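Nrps/pks (PDB 4OPF) is a ketosynthase domain of the "AT-less" oxazolomycin polyketide synthase, a thiolase-fold family whose members typically join acyl units by carbon-carbon bond formation. Local coordinates at residues 186-190 against 223-227; 157-163 against 335-340; 304-308 against 365-370. All coordinates share one frame; numbering follows the deposited sequence. Where two conformers were deposited one is given.

Contact 1: 186-190 against 223-227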
# COMPACT_ATOMS: atom_id res chain seq x y z
N GLY A 186 0.16 10.65 -8.88
CA GLY A 186 -1.29 10.56 -8.91
C GLY A 186 -1.71 10.84 -10.32
O GLY A 186 -1.12 11.69 -10.98
N VAL A 187 -2.75 10.16 -10.78
CA VAL A 187 -3.21 10.33 -12.14
C VAL A 187 -4.72 10.12 -12.23
O VAL A 187 -5.28 9.23 -11.58
CB VAL A 187 -2.49 9.35 -13.12
CG1 VAL A 187 -2.85 7.89 -12.84
CG2 VAL A 187 -2.80 9.66 -14.56
N THR A 188 -5.38 10.95 -13.04
CA THR A 188 -6.77 10.73 -13.44
C THR A 188 -6.97 11.24 -14.82
O THR A 188 -6.65 12.37 -15.11
CB THR A 188 -7.77 11.51 -12.56
OG1 THR A 188 -7.73 11.02 -11.23
CG2 THR A 188 -9.21 11.38 -13.10
N LEU A 189 -7.48 10.39 -15.68
CA LEU A 189 -8.06 10.79 -16.94
C LEU A 189 -9.52 10.32 -16.92
O LEU A 189 -9.84 9.27 -16.39
CB LEU A 189 -7.35 10.13 -18.12
CG LEU A 189 -5.95 10.69 -18.40
CD1 LEU A 189 -5.32 9.94 -19.58
CD2 LEU A 189 -5.99 12.17 -18.72
N LEU A 190 -10.41 11.11 -17.50
CA LEU A 190 -11.81 10.76 -17.49
C LEU A 190 -12.11 9.80 -18.59
O LEU A 190 -11.55 9.94 -19.66
CB LEU A 190 -12.68 12.02 -17.62
CG LEU A 190 -12.55 12.92 -16.38
CD1 LEU A 190 -13.49 14.10 -16.43
CD2 LEU A 190 -12.79 12.12 -15.12
N PRO A 223 -15.64 17.40 -12.17
CA PRO A 223 -14.57 16.42 -12.29
C PRO A 223 -13.54 16.91 -13.30
O PRO A 223 -13.89 17.59 -14.28
CB PRO A 223 -15.27 15.15 -12.77
CG PRO A 223 -16.70 15.32 -12.36
CD PRO A 223 -16.95 16.81 -12.53
N ALA A 224 -12.28 16.62 -13.00
CA ALA A 224 -11.16 17.09 -13.77
C ALA A 224 -10.09 15.99 -13.93
O ALA A 224 -10.08 14.99 -13.22
CB ALA A 224 -10.54 18.27 -13.07
N GLU A 225 -9.17 16.25 -14.81
CA GLU A 225 -8.07 15.36 -15.11
C GLU A 225 -6.86 15.97 -14.48
O GLU A 225 -6.85 17.14 -14.10
CB GLU A 225 -7.92 15.22 -16.61
CG GLU A 225 -9.12 14.53 -17.20
CD GLU A 225 -8.95 14.23 -18.68
OE1 GLU A 225 -8.33 15.06 -19.43
OE2 GLU A 225 -9.45 13.16 -19.10
N GLY A 226 -5.84 15.14 -14.33
CA GLY A 226 -4.55 15.62 -13.87
C GLY A 226 -3.55 14.49 -13.67
O GLY A 226 -3.92 13.32 -13.55
N VAL A 227 -2.29 14.88 -13.62
CA VAL A 227 -1.19 13.99 -13.29
C VAL A 227 -0.05 14.76 -12.65
O VAL A 227 0.28 15.90 -13.02
CB VAL A 227 -0.70 13.21 -14.56
CG1 VAL A 227 -0.26 14.16 -15.64
CG2 VAL A 227 0.43 12.22 -14.27
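T188 and G226 pair antiparallel where strands 181-188 and 226-234 meet, in the central mixed sheet of the thiolase fold. Two backbone bonds define the hydrogen-bonded pair: T188 N to G226 O at 2.8 Å, and G226 N to T188 O at 3.0 Å. One residue further in, V187 and V227 form a non-hydrogen-bonded pair with CA atoms 4.3 Å apart. Their side chains share a face of the sheet, and V187 CG2, anti to its backbone N, lies 4.1 Å from V227 CB. Helix 79-95 packs over V227 on that face.

Beyond T188 the regular ladder stops, and the side chain of E225 takes over the pairing. Its CG lies beside the backbone N (chi1 -65°) and the chain then runs extended, which carries the carboxylate back to the other segment. There E225 OE2 receives L190 N at 2.8 Å through its anti lone pair, the N-H...O angle being 165°. L189 CD2 packs against E225 CD at 3.6 Å, while L190 CG rests on E225 CG at 3.9 Å, so the leucines hold both the acid and its stem. The other oxygen, OE1, accepts from L57 N, and the two bonds together are likely to limit rotation of the carboxylate. On the opposite face from V187, T188 OG1 bonds to P334 O.

Contact 2: 157-163 against 335-340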
# COMPACT_ATOMS: atom_id res chain seq x y z
N ASP A 157 -5.95 2.86 -4.70
CA ASP A 157 -7.13 3.67 -5.02
C ASP A 157 -8.00 3.94 -3.76
O ASP A 157 -8.69 3.05 -3.29
CB ASP A 157 -7.95 3.02 -6.11
CG ASP A 157 -9.23 3.80 -6.42
OD1 ASP A 157 -9.49 4.94 -5.87
OD2 ASP A 157 -9.96 3.26 -7.27
N THR A 158 -7.88 5.14 -3.20
CA THR A 158 -8.70 5.57 -2.06
C THR A 158 -9.31 6.89 -2.46
O THR A 158 -9.42 7.82 -1.65
CB THR A 158 -7.88 5.73 -0.76
OG1 THR A 158 -6.75 6.56 -0.98
CG2 THR A 158 -7.37 4.40 -0.20
N ALA A 159 -9.73 6.97 -3.72
CA ALA A 159 -10.41 8.14 -4.29
C ALA A 159 -9.52 9.36 -4.17
O ALA A 159 -8.32 9.29 -4.54
CB ALA A 159 -11.80 8.33 -3.66
N CYS A 160 -10.03 10.46 -3.59
CA CYS A 160 -9.29 11.73 -3.65
C CYS A 160 -8.04 11.71 -2.81
O CYS A 160 -7.10 12.50 -3.06
CB CYS A 160 -10.20 12.91 -3.25
SG CYS A 160 -10.73 12.85 -1.51
N SER A 161 -7.97 10.82 -1.83
CA SER A 161 -6.77 10.71 -1.00
C SER A 161 -5.70 9.76 -1.56
O SER A 161 -4.65 9.63 -0.97
CB SER A 161 -7.13 10.30 0.42
OG SER A 161 -7.80 9.06 0.39
N SER A 162 -5.91 9.19 -2.73
CA SER A 162 -5.03 8.13 -3.26
C SER A 162 -3.57 8.56 -3.32
O SER A 162 -2.70 7.81 -2.91
CB SER A 162 -5.45 7.73 -4.65
OG SER A 162 -6.76 7.19 -4.65
N ALA A 163 -3.30 9.75 -3.83
CA ALA A 163 -1.90 10.19 -3.97
C ALA A 163 -1.20 10.46 -2.64
O ALA A 163 0.01 10.23 -2.52
CB ALA A 163 -1.80 11.43 -4.86
N GLN A 335 -9.96 13.98 -8.79
CA GLN A 335 -10.16 12.66 -8.21
C GLN A 335 -8.85 12.08 -7.60
O GLN A 335 -8.28 12.68 -6.69
CB GLN A 335 -10.78 11.75 -9.26
CG GLN A 335 -11.81 12.43 -10.14
CD GLN A 335 -13.13 12.63 -9.42
OE1 GLN A 335 -13.69 11.67 -8.89
NE2 GLN A 335 -13.64 13.87 -9.41
N CYS A 336 -8.30 10.97 -8.14
CA CYS A 336 -7.08 10.33 -7.55
C CYS A 336 -5.87 11.21 -7.60
O CYS A 336 -4.96 11.06 -6.85
CB CYS A 336 -6.79 8.93 -8.21
SG CYS A 336 -8.13 7.73 -7.88
N ALA A 337 -5.83 12.12 -8.54
CA ALA A 337 -4.75 13.08 -8.57
C ALA A 337 -4.94 14.34 -7.67
O ALA A 337 -4.13 15.27 -7.73
CB ALA A 337 -4.56 13.54 -10.02
N GLU A 338 -6.01 14.41 -6.88
CA GLU A 338 -6.32 15.66 -6.12
C GLU A 338 -5.21 15.96 -5.14
O GLU A 338 -4.77 17.14 -5.01
CB GLU A 338 -7.67 15.58 -5.34
CG GLU A 338 -7.98 16.78 -4.40
CD GLU A 338 -7.83 16.47 -2.89
OE1 GLU A 338 -6.72 16.65 -2.33
OE2 GLU A 338 -8.82 16.08 -2.23
N GLY A 339 -4.82 14.92 -4.41
CA GLY A 339 -3.79 15.09 -3.43
C GLY A 339 -2.50 15.54 -4.07
O GLY A 339 -1.73 16.29 -3.46
N ILE A 340 -2.23 15.06 -5.29
CA ILE A 340 -0.92 15.32 -5.85
C ILE A 340 -0.94 16.75 -6.39
O ILE A 340 0.08 17.39 -6.34
CB ILE A 340 -0.43 14.26 -6.92
CG1 ILE A 340 1.07 14.40 -7.10
CG2 ILE A 340 -1.06 14.48 -8.25
CD1 ILE A 340 1.80 13.81 -5.93
O HOH W 1 -4.92 12.14 -4.41
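The carboxylate of E338 has the C160 carbonyl oxygen over one face, 4.0 Å from E338 CD, and C160 CB approaches OE2 obliquely on that same side at 3.6 Å. D157 OD1 accepts A159 N nearly along its C-O direction, which makes an Asx turn, and the same oxygen is salt-bridged to R114; C336 SG sits well out of the carboxylate plane, 3.7 Å from OD1. Between the backbones, two CA-H...O contacts run reciprocally: C336 CA to A159 O, and C160 CA to Q335 O at 3.3 Å. One water, gripped by four bonds, joins C160 O and A163 N to C336 O and G339 N. S162 OG, held beside its own backbone N (chi1 -63°), accepts from T158 N at 2.7 Å and donates to A159 O at 2.6 Å. With an alanine in place of S162, T158 N would probably lose its acceptor and A159 O one of its two donors. A163 CB closes on I340 CB at 3.8 Å. A159 and Q335 both have positive phi (59° and 44°), and the like backbone courses leading into helices 162-175 and 338-352 are consistent with the duplicated halves of the thiolase fold; the DTACSS sequence with H333 beside C160 suggests a ketosynthase active-site elbow.

Contact 3: 304-308 against 365-370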
# COMPACT_ATOMS: atom_id res chain seq x y z
N LEU A 304 -17.71 22.93 7.06
CA LEU A 304 -17.73 23.48 8.39
C LEU A 304 -16.98 22.59 9.39
O LEU A 304 -16.24 23.06 10.23
CB LEU A 304 -19.18 23.62 8.84
CG LEU A 304 -19.36 24.15 10.25
CD1 LEU A 304 -18.79 25.56 10.32
CD2 LEU A 304 -20.85 24.09 10.64
N ILE A 305 -17.20 21.30 9.29
CA ILE A 305 -16.48 20.34 10.11
C ILE A 305 -14.97 20.50 9.91
O ILE A 305 -14.20 20.53 10.91
CB ILE A 305 -16.94 18.91 9.81
CG1 ILE A 305 -18.31 18.72 10.48
CG2 ILE A 305 -15.90 17.89 10.26
CD1 ILE A 305 -19.04 17.48 10.03
N GLU A 306 -14.57 20.63 8.66
CA GLU A 306 -13.15 20.79 8.38
C GLU A 306 -12.58 22.03 9.02
O GLU A 306 -11.49 21.97 9.59
CB GLU A 306 -12.81 20.76 6.87
CG GLU A 306 -11.32 20.95 6.69
CD GLU A 306 -10.75 20.85 5.24
OE1 GLU A 306 -11.55 21.07 4.27
OE2 GLU A 306 -9.49 20.58 5.11
N LEU A 307 -13.26 23.16 8.89
CA LEU A 307 -12.75 24.42 9.45
C LEU A 307 -12.63 24.37 11.00
O LEU A 307 -11.67 24.82 11.57
CB LEU A 307 -13.67 25.57 9.08
CG LEU A 307 -13.67 25.96 7.59
CD1 LEU A 307 -14.64 27.10 7.44
CD2 LEU A 307 -12.34 26.40 7.05
N LYS A 308 -13.60 23.77 11.66
CA LYS A 308 -13.52 23.60 13.11
C LYS A 308 -12.43 22.66 13.49
O LYS A 308 -11.78 22.85 14.50
CB LYS A 308 -14.84 23.07 13.64
CG LYS A 308 -15.94 24.11 13.51
CD LYS A 308 -17.26 23.58 14.09
CE LYS A 308 -18.36 24.65 13.96
NZ LYS A 308 -19.72 24.16 14.35
N LEU A 365 -20.07 30.61 5.62
CA LEU A 365 -20.99 29.59 6.07
C LEU A 365 -21.78 30.18 7.21
O LEU A 365 -21.43 31.24 7.71
CB LEU A 365 -20.23 28.33 6.49
CG LEU A 365 -19.43 27.59 5.39
CD1 LEU A 365 -20.15 27.60 4.05
CD2 LEU A 365 -18.05 28.21 5.26
N GLU A 366 -22.83 29.49 7.65
CA GLU A 366 -23.83 30.11 8.51
C GLU A 366 -23.56 29.87 10.00
O GLU A 366 -24.08 30.62 10.85
CB GLU A 366 -25.21 29.58 8.15
CG GLU A 366 -26.37 30.46 8.56
CD GLU A 366 -27.69 29.73 8.42
OE1 GLU A 366 -27.90 29.10 7.37
OE2 GLU A 366 -28.50 29.76 9.37
N HIS A 367 -22.76 28.85 10.32
CA HIS A 367 -22.53 28.48 11.72
C HIS A 367 -21.04 28.53 12.08
O HIS A 367 -20.54 27.71 12.86
CB HIS A 367 -23.18 27.11 12.02
CG HIS A 367 -24.68 27.11 11.88
ND1 HIS A 367 -25.34 26.44 10.87
CD2 HIS A 367 -25.65 27.71 12.62
CE1 HIS A 367 -26.65 26.63 11.00
NE2 HIS A 367 -26.86 27.39 12.05
N PHE A 368 -20.35 29.53 11.52
CA PHE A 368 -18.91 29.70 11.73
C PHE A 368 -18.50 31.17 11.73
O PHE A 368 -18.61 31.84 10.71
CB PHE A 368 -18.11 28.96 10.64
CG PHE A 368 -16.63 28.94 10.89
CD1 PHE A 368 -16.07 28.07 11.82
CD2 PHE A 368 -15.79 29.80 10.20
CE1 PHE A 368 -14.70 28.06 12.05
CE2 PHE A 368 -14.41 29.80 10.43
CZ PHE A 368 -13.88 28.92 11.36
N ASP A 369 -17.98 31.64 12.86
CA ASP A 369 -17.50 33.02 12.97
C ASP A 369 -16.06 33.17 12.40
O ASP A 369 -15.08 32.77 13.05
CB ASP A 369 -17.59 33.48 14.44
CG ASP A 369 -17.59 35.00 14.59
OD1 ASP A 369 -17.85 35.72 13.59
OD2 ASP A 369 -17.34 35.48 15.73
N PHE A 370 -15.95 33.74 11.20
CA PHE A 370 -14.64 34.07 10.57
C PHE A 370 -14.02 35.37 11.14
O PHE A 370 -13.11 35.95 10.53
CB PHE A 370 -14.80 34.24 9.05
CG PHE A 370 -14.65 32.97 8.25
CD1 PHE A 370 -13.42 32.35 8.16
CD2 PHE A 370 -15.74 32.45 7.54
CE1 PHE A 370 -13.27 31.20 7.40
CE2 PHE A 370 -15.60 31.31 6.78
CZ PHE A 370 -14.36 30.68 6.71
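L307 crosses the F368 ring at about a right angle, presenting its side chain to one face. L307 CD1 stands 4.2 Å from the ring centroid and 17° off the normal, a CH-pi contact, and L307 CB covers the same face near CE1 at 4.0 Å. The ring is put there by F368 CG lying anti to the backbone N (chi1 -173°), which extends the side chain from the loop 365-370 towards helix 300-314. One turn earlier, L304 meets the base of that side chain obliquely: its CD1 is 3.5 Å from F368 CB, a close apolar approach, while CD2 reaches H367 CB at 4.1 Å.

L307 CD1 is shared by three partners. Besides the F368 face it touches F370 CZ at 3.7 Å, the two side chains again running roughly perpendicular, and L365 CD2 at 4.2 Å. The aromatic rings in turn brace each other: F370 CG lies in the plane of F368 at its edge, and F368 CE2 sits 3.5 Å above the F370 plane. F370 also meets the ring of F377. Towards solvent, the extended K308 chain brings CE to 3.9 Å from H367 O.

On another side of the helix, E306 accepts from N295 N and A296 N. Helix 300-314 lies in the chain between strands 291-293 and 322-325, parallel neighbours in the sheet, and so forms the helix of that crossover. The contact is a loop packed on the helix of a beta-alpha-beta crossover in the C-terminal half of the thiolase fold.

From the N terminus, 157-163 comes first and meets 335-340, 172 residues later, so contact 2 closes the longest loop. Contact 1 lies nested within it: helix 162-175 leads into strand 181-188, and 223-227 returns after 32 residues, of which 192-211 are not modelled and the rest hold no helix or strand. Contact 3 opens at 304-308, before contact 2 has closed, and ends at 365-370, so these two cross. Contacts 1 and 2 touch, their centres 9 Å apart, with T188 OG1 3.1 Å from C336 N; together they join the sheet to the paired central helices. Contact 3 lies farther out, its nearest atoms about 9 Å from contact 2 and about 17 Å from contact 1, fastening a late loop to helix 300-314.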